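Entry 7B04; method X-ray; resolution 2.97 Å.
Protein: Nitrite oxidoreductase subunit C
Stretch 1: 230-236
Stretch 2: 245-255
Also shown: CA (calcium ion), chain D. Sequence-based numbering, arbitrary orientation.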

ATOM      1  N   GLY C 230      -5.192  -9.250 -42.102  1.00 29.39           N
ATOM      2  CA  GLY C 230      -5.902 -10.085 -43.053  1.00 27.85           C
ATOM      3  C   GLY C 230      -4.963 -10.585 -44.120  1.00 33.23           C
ATOM      4  O   GLY C 230      -5.377 -10.815 -45.263  1.00 35.76           O
ATOM      5  N   ARG C 231      -3.695 -10.770 -43.764  1.00 36.44           N
ATOM      6  CA  ARG C 231      -2.645 -11.041 -44.726  1.00 27.02           C
ATOM      7  C   ARG C 231      -1.540 -11.824 -44.028  1.00 29.35           C
ATOM      8  O   ARG C 231      -1.392 -11.761 -42.806  1.00 37.21           O
ATOM      9  N   ALA C 232      -0.763 -12.570 -44.817  1.00 24.28           N
ATOM     10  CA  ALA C 232       0.333 -13.361 -44.274  1.00 30.75           C
ATOM     11  C   ALA C 232       1.716 -12.876 -44.683  1.00 29.67           C
ATOM     12  O   ALA C 232       2.705 -13.301 -44.075  1.00 21.27           O
ATOM     13  N   VAL C 233       1.819 -12.003 -45.680  1.00 32.53           N
ATOM     14  CA  VAL C 233       3.100 -11.503 -46.163  1.00 24.50           C
ATOM     15  C   VAL C 233       3.005  -9.988 -46.234  1.00 26.31           C
ATOM     16  O   VAL C 233       2.034  -9.451 -46.775  1.00 31.53           O
ATOM     17  N   GLU C 234       4.032  -9.301 -45.748  1.00 25.14           N
ATOM     18  CA  GLU C 234       4.028  -7.847 -45.754  1.00 26.56           C
ATOM     19  C   GLU C 234       4.774  -7.341 -46.980  1.00 33.02           C
ATOM     20  O   GLU C 234       5.866  -7.823 -47.294  1.00 24.91           O
ATOM     21  N   ASP C 235       4.166  -6.388 -47.680  1.00 32.90           N
ATOM     22  CA  ASP C 235       4.759  -5.774 -48.857  1.00 27.27           C
ATOM     23  C   ASP C 235       5.437  -4.487 -48.412  1.00 25.34           C
ATOM     24  O   ASP C 235       4.776  -3.585 -47.890  1.00 31.44           O
ATOM     25  N   LEU C 236       6.752  -4.412 -48.594  1.00 28.45           N
ATOM     26  CA  LEU C 236       7.517  -3.314 -48.025  1.00 27.73           C
ATOM     27  C   LEU C 236       8.730  -3.006 -48.900  1.00 25.46           C
ATOM     28  O   LEU C 236       9.114  -3.798 -49.764  1.00 30.12           O
ATOM     29  N   THR C 245      11.067  -0.131 -44.781  1.00 20.22           N
ATOM     30  CA  THR C 245       9.872   0.682 -44.630  1.00 21.68           C
ATOM     31  C   THR C 245       8.675  -0.121 -45.095  1.00 21.31           C
ATOM     32  O   THR C 245       8.728  -0.765 -46.144  1.00 22.43           O
ATOM     33  N   SER C 246       7.605  -0.078 -44.311  1.00 21.43           N
ATOM     34  CA  SER C 246       6.367  -0.750 -44.674  1.00 20.48           C
ATOM     35  C   SER C 246       5.564   0.100 -45.649  1.00 19.18           C
ATOM     36  O   SER C 246       5.405   1.308 -45.448  1.00 26.07           O
ATOM     37  N   GLN C 247       5.061  -0.532 -46.706  1.00 25.02           N
ATOM     38  CA  GLN C 247       4.296   0.164 -47.730  1.00 28.41           C
ATOM     39  C   GLN C 247       2.887   0.487 -47.251  1.00 30.63           C
ATOM     40  O   GLN C 247       2.324  -0.197 -46.392  1.00 28.87           O
ATOM     41  N   ASP C 248       2.324   1.557 -47.818  1.00 41.58           N
ATOM     42  CA  ASP C 248       0.950   1.932 -47.503  1.00 36.47           C
ATOM     43  C   ASP C 248      -0.047   0.985 -48.160  1.00 28.02           C
ATOM     44  O   ASP C 248      -1.065   0.629 -47.556  1.00 36.68           O
ATOM     45  N   HIS C 249       0.222   0.576 -49.398  1.00 28.21           N
ATOM     46  CA  HIS C 249      -0.653  -0.294 -50.179  1.00 34.15           C
ATOM     47  C   HIS C 249      -0.026  -1.682 -50.244  1.00 31.99           C
ATOM     48  O   HIS C 249       0.960  -1.887 -50.960  1.00 39.03           O
ATOM     49  N   GLN C 250      -0.598  -2.635 -49.510  1.00 37.44           N
ATOM     50  CA  GLN C 250      -0.055  -3.987 -49.452  1.00 32.50           C
ATOM     51  C   GLN C 250      -0.650  -4.822 -50.577  1.00 35.05           C
ATOM     52  O   GLN C 250      -1.874  -4.874 -50.743  1.00 34.46           O
ATOM     53  N   ASP C 251       0.220  -5.483 -51.346  1.00 34.66           N
ATOM     54  CA  ASP C 251      -0.201  -6.190 -52.545  1.00 32.43           C
ATOM     55  C   ASP C 251       0.185  -7.661 -52.588  1.00 29.37           C
ATOM     56  O   ASP C 251      -0.374  -8.396 -53.408  1.00 28.62           O
ATOM     57  N   VAL C 252       1.110  -8.113 -51.747  1.00 34.11           N
ATOM     58  CA  VAL C 252       1.566  -9.499 -51.762  1.00 32.27           C
ATOM     59  C   VAL C 252       0.829 -10.278 -50.681  1.00 32.46           C
ATOM     60  O   VAL C 252       0.551  -9.752 -49.595  1.00 36.24           O
ATOM     61  N   ASP C 253       0.490 -11.528 -50.989  1.00 26.65           N
ATOM     62  CA  ASP C 253      -0.127 -12.452 -50.047  1.00 26.43           C
ATOM     63  C   ASP C 253       0.573 -13.803 -50.169  1.00 30.01           C
ATOM     64  O   ASP C 253       1.477 -13.981 -50.992  1.00 38.61           O
ATOM     65  N   GLY C 254       0.156 -14.764 -49.355  1.00 36.16           N
ATOM     66  CA  GLY C 254       0.777 -16.077 -49.399  1.00 29.16           C
ATOM     67  C   GLY C 254       0.200 -17.002 -48.350  1.00 32.82           C
ATOM     68  O   GLY C 254      -0.540 -16.586 -47.451  1.00 37.04           O
ATOM     69  N   CYS C 255       0.561 -18.277 -48.481  1.00 28.07           N
ATOM     70  CA  CYS C 255       0.190 -19.333 -47.549  1.00 32.27           C
ATOM     71  C   CYS C 255       1.433 -20.149 -47.216  1.00 33.13           C
ATOM     72  O   CYS C 255       2.494 -19.971 -47.819  1.00 32.31           O
TER

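Asp235 lies at the centre of this contact and gives up more surface to the other stretch than any other residue here. Its CA-to-CB bond points toward stretch 2, and with chi1 in the t well the carboxylate reaches the calcium ion, with Asp235 OD2 standing 2.5 Å from the calcium. Stretch 2 supplies three more ligands: Gln247 OE1 and His249 O, each 2.5 Å from the metal, and Asp251 OD1 at 2.6 Å; two further atoms come from elsewhere in the structure. An aspartate suits this place because its short, charged side chain can meet a hard cation that also draws on neutral amide and carbonyl oxygens. The shared metal explains why Asp235 OD2 and Gln247 OE1 can approach to 2.7 Å without a hydrogen bond. His249 points away from stretch 1, yet its ND1 donates to Asp251 OD1 over 3.0 Å, tying the imidazole to a calcium ligand.

Val252, chi1 p, forms the apolar counterpart. Its CG1 lies 3.6 Å from Val233 CG1 and also 3.6 Å from Asp235 CB, so a compact branched side chain fills the space beside the aspartate's methylene. Val233, in the t rotamer, points toward stretch 2.

Arg231 leaves its backbone sideways, but a long chain with chi1 and chi2 both t brings its guanidinium to stretch 2. There NE donates to Val252 O at 2.8 Å, near the guanidinium plane, while Gln250 O lies over one face.

Gln250, chi1 and chi2 both m, turns inward, and its OE1 accepts from Asp235 N at 3.1 Å, a side chain serving a strand amide. Farther along, Glu234 points away overall, yet its extended t,t chain returns OE1 to within 2.8 Å of Ser246 OG, which donates the hydrogen bond.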

ATOM      1  CB  ARG C 231      -2.163  -9.695 -45.284  1.00 30.04           C
ATOM      2  CG  ARG C 231      -0.927  -9.667 -46.121  1.00 33.32           C
ATOM      3  CD  ARG C 231      -0.859  -8.322 -46.828  1.00 38.10           C
ATOM      4  NE  ARG C 231      -1.452  -8.389 -48.159  1.00 44.08           N
ATOM      5  CZ  ARG C 231      -2.634  -7.873 -48.482  1.00 41.31           C
ATOM      6  NH1 ARG C 231      -3.374  -7.266 -47.564  1.00 31.59           N
ATOM      7  NH2 ARG C 231      -3.085  -7.987 -49.724  1.00 41.25           N
ATOM      8  CB  ALA C 232       0.181 -14.830 -44.688  1.00 30.14           C
ATOM      9  CB  VAL C 233       3.470 -12.090 -47.539  1.00 24.32           C
ATOM     10  CG1 VAL C 233       4.819 -11.563 -48.004  1.00 25.15           C
ATOM     11  CG2 VAL C 233       3.487 -13.614 -47.481  1.00 29.87           C
ATOM     12  CB  GLU C 234       4.665  -7.295 -44.477  1.00 23.53           C
ATOM     13  CG  GLU C 234       4.645  -5.774 -44.374  1.00 31.44           C
ATOM     14  CD  GLU C 234       5.377  -5.258 -43.146  1.00 30.50           C
ATOM     15  OE1 GLU C 234       5.007  -4.177 -42.642  1.00 32.84           O
ATOM     16  OE2 GLU C 234       6.319  -5.934 -42.684  1.00 19.58           O
ATOM     17  CB  ASP C 235       3.689  -5.505 -49.914  1.00 32.90           C
ATOM     18  CG  ASP C 235       4.271  -5.079 -51.242  1.00 28.70           C
ATOM     19  OD1 ASP C 235       5.035  -5.865 -51.838  1.00 32.81           O
ATOM     20  OD2 ASP C 235       3.936  -3.972 -51.709  1.00 27.84           O
ATOM     21  CB  LEU C 236       7.885  -3.629 -46.566  1.00 25.58           C
ATOM     22  CG  LEU C 236       8.800  -4.760 -46.101  1.00 22.01           C
ATOM     23  CD1 LEU C 236       8.830  -4.717 -44.589  1.00 25.61           C
ATOM     24  CD2 LEU C 236       8.340  -6.124 -46.564  1.00 26.22           C
ATOM     25  CB  THR C 245       9.980   1.977 -45.450  1.00 25.05           C
ATOM     26  OG1 THR C 245      11.216   2.641 -45.144  1.00 23.67           O
ATOM     27  CG2 THR C 245       8.841   2.904 -45.135  1.00 22.37           C
ATOM     28  CB  SER C 246       5.538  -1.044 -43.427  1.00 25.09           C
ATOM     29  OG  SER C 246       4.345  -1.716 -43.775  1.00 23.29           O
ATOM     30  CB  GLN C 247       4.204  -0.672 -49.008  1.00 27.49           C
ATOM     31  CG  GLN C 247       5.515  -0.885 -49.727  1.00 24.94           C
ATOM     32  CD  GLN C 247       5.307  -1.330 -51.160  1.00 29.06           C
ATOM     33  OE1 GLN C 247       4.186  -1.306 -51.671  1.00 27.90           O
ATOM     34  NE2 GLN C 247       6.383  -1.744 -51.814  1.00 29.47           N
ATOM     35  CB  ASP C 248       0.693   3.373 -47.945  1.00 38.79           C
ATOM     36  CG  ASP C 248       1.310   4.391 -47.004  1.00 54.56           C
ATOM     37  OD1 ASP C 248       0.898   4.446 -45.826  1.00 54.85           O
ATOM     38  OD2 ASP C 248       2.220   5.130 -47.440  1.00 65.16           O
ATOM     39  CB  HIS C 249      -0.881   0.274 -51.580  1.00 31.04           C
ATOM     40  CG  HIS C 249      -2.043  -0.335 -52.299  1.00 40.63           C
ATOM     41  ND1 HIS C 249      -1.930  -1.477 -53.062  1.00 43.44           N
ATOM     42  CD2 HIS C 249      -3.344   0.036 -52.371  1.00 45.09           C
ATOM     43  CE1 HIS C 249      -3.110  -1.782 -53.573  1.00 43.87           C
ATOM     44  NE2 HIS C 249      -3.985  -0.880 -53.169  1.00 53.25           N
ATOM     45  CB  GLN C 250      -0.365  -4.642 -48.106  1.00 25.81           C
ATOM     46  CG  GLN C 250      -0.113  -3.761 -46.899  1.00 26.93           C
ATOM     47  CD  GLN C 250       1.353  -3.677 -46.545  1.00 24.99           C
ATOM     48  OE1 GLN C 250       1.993  -4.689 -46.263  1.00 24.28           O
ATOM     49  NE2 GLN C 250       1.895  -2.466 -46.552  1.00 29.44           N
ATOM     50  CB  ASP C 251       0.372  -5.502 -53.794  1.00 29.12           C
ATOM     51  CG  ASP C 251      -0.398  -4.256 -54.175  1.00 30.00           C
ATOM     52  OD1 ASP C 251       0.227  -3.184 -54.304  1.00 36.83           O
ATOM     53  OD2 ASP C 251      -1.630  -4.350 -54.347  1.00 44.07           O
ATOM     54  CB  VAL C 252       3.096  -9.589 -51.584  1.00 27.04           C
ATOM     55  CG1 VAL C 252       3.519  -9.052 -50.229  1.00 31.50           C
ATOM     56  CG2 VAL C 252       3.580 -11.020 -51.781  1.00 27.61           C
ATOM     57  CB  ASP C 253      -1.634 -12.574 -50.307  1.00 33.49           C
ATOM     58  CG  ASP C 253      -2.401 -13.048 -49.089  1.00 44.19           C
ATOM     59  OD1 ASP C 253      -1.764 -13.312 -48.047  1.00 36.09           O
ATOM     60  OD2 ASP C 253      -3.644 -13.150 -49.173  1.00 49.40           O
ATOM     61  CB  CYS C 255      -0.909 -20.233 -48.130  1.00 42.26           C
ATOM     62  SG  CYS C 255      -0.436 -21.087 -49.652  1.00 35.20           S
TER
HETATM   63 CA    CA D 403       2.371  -2.469 -52.970  1.00 35.68          CA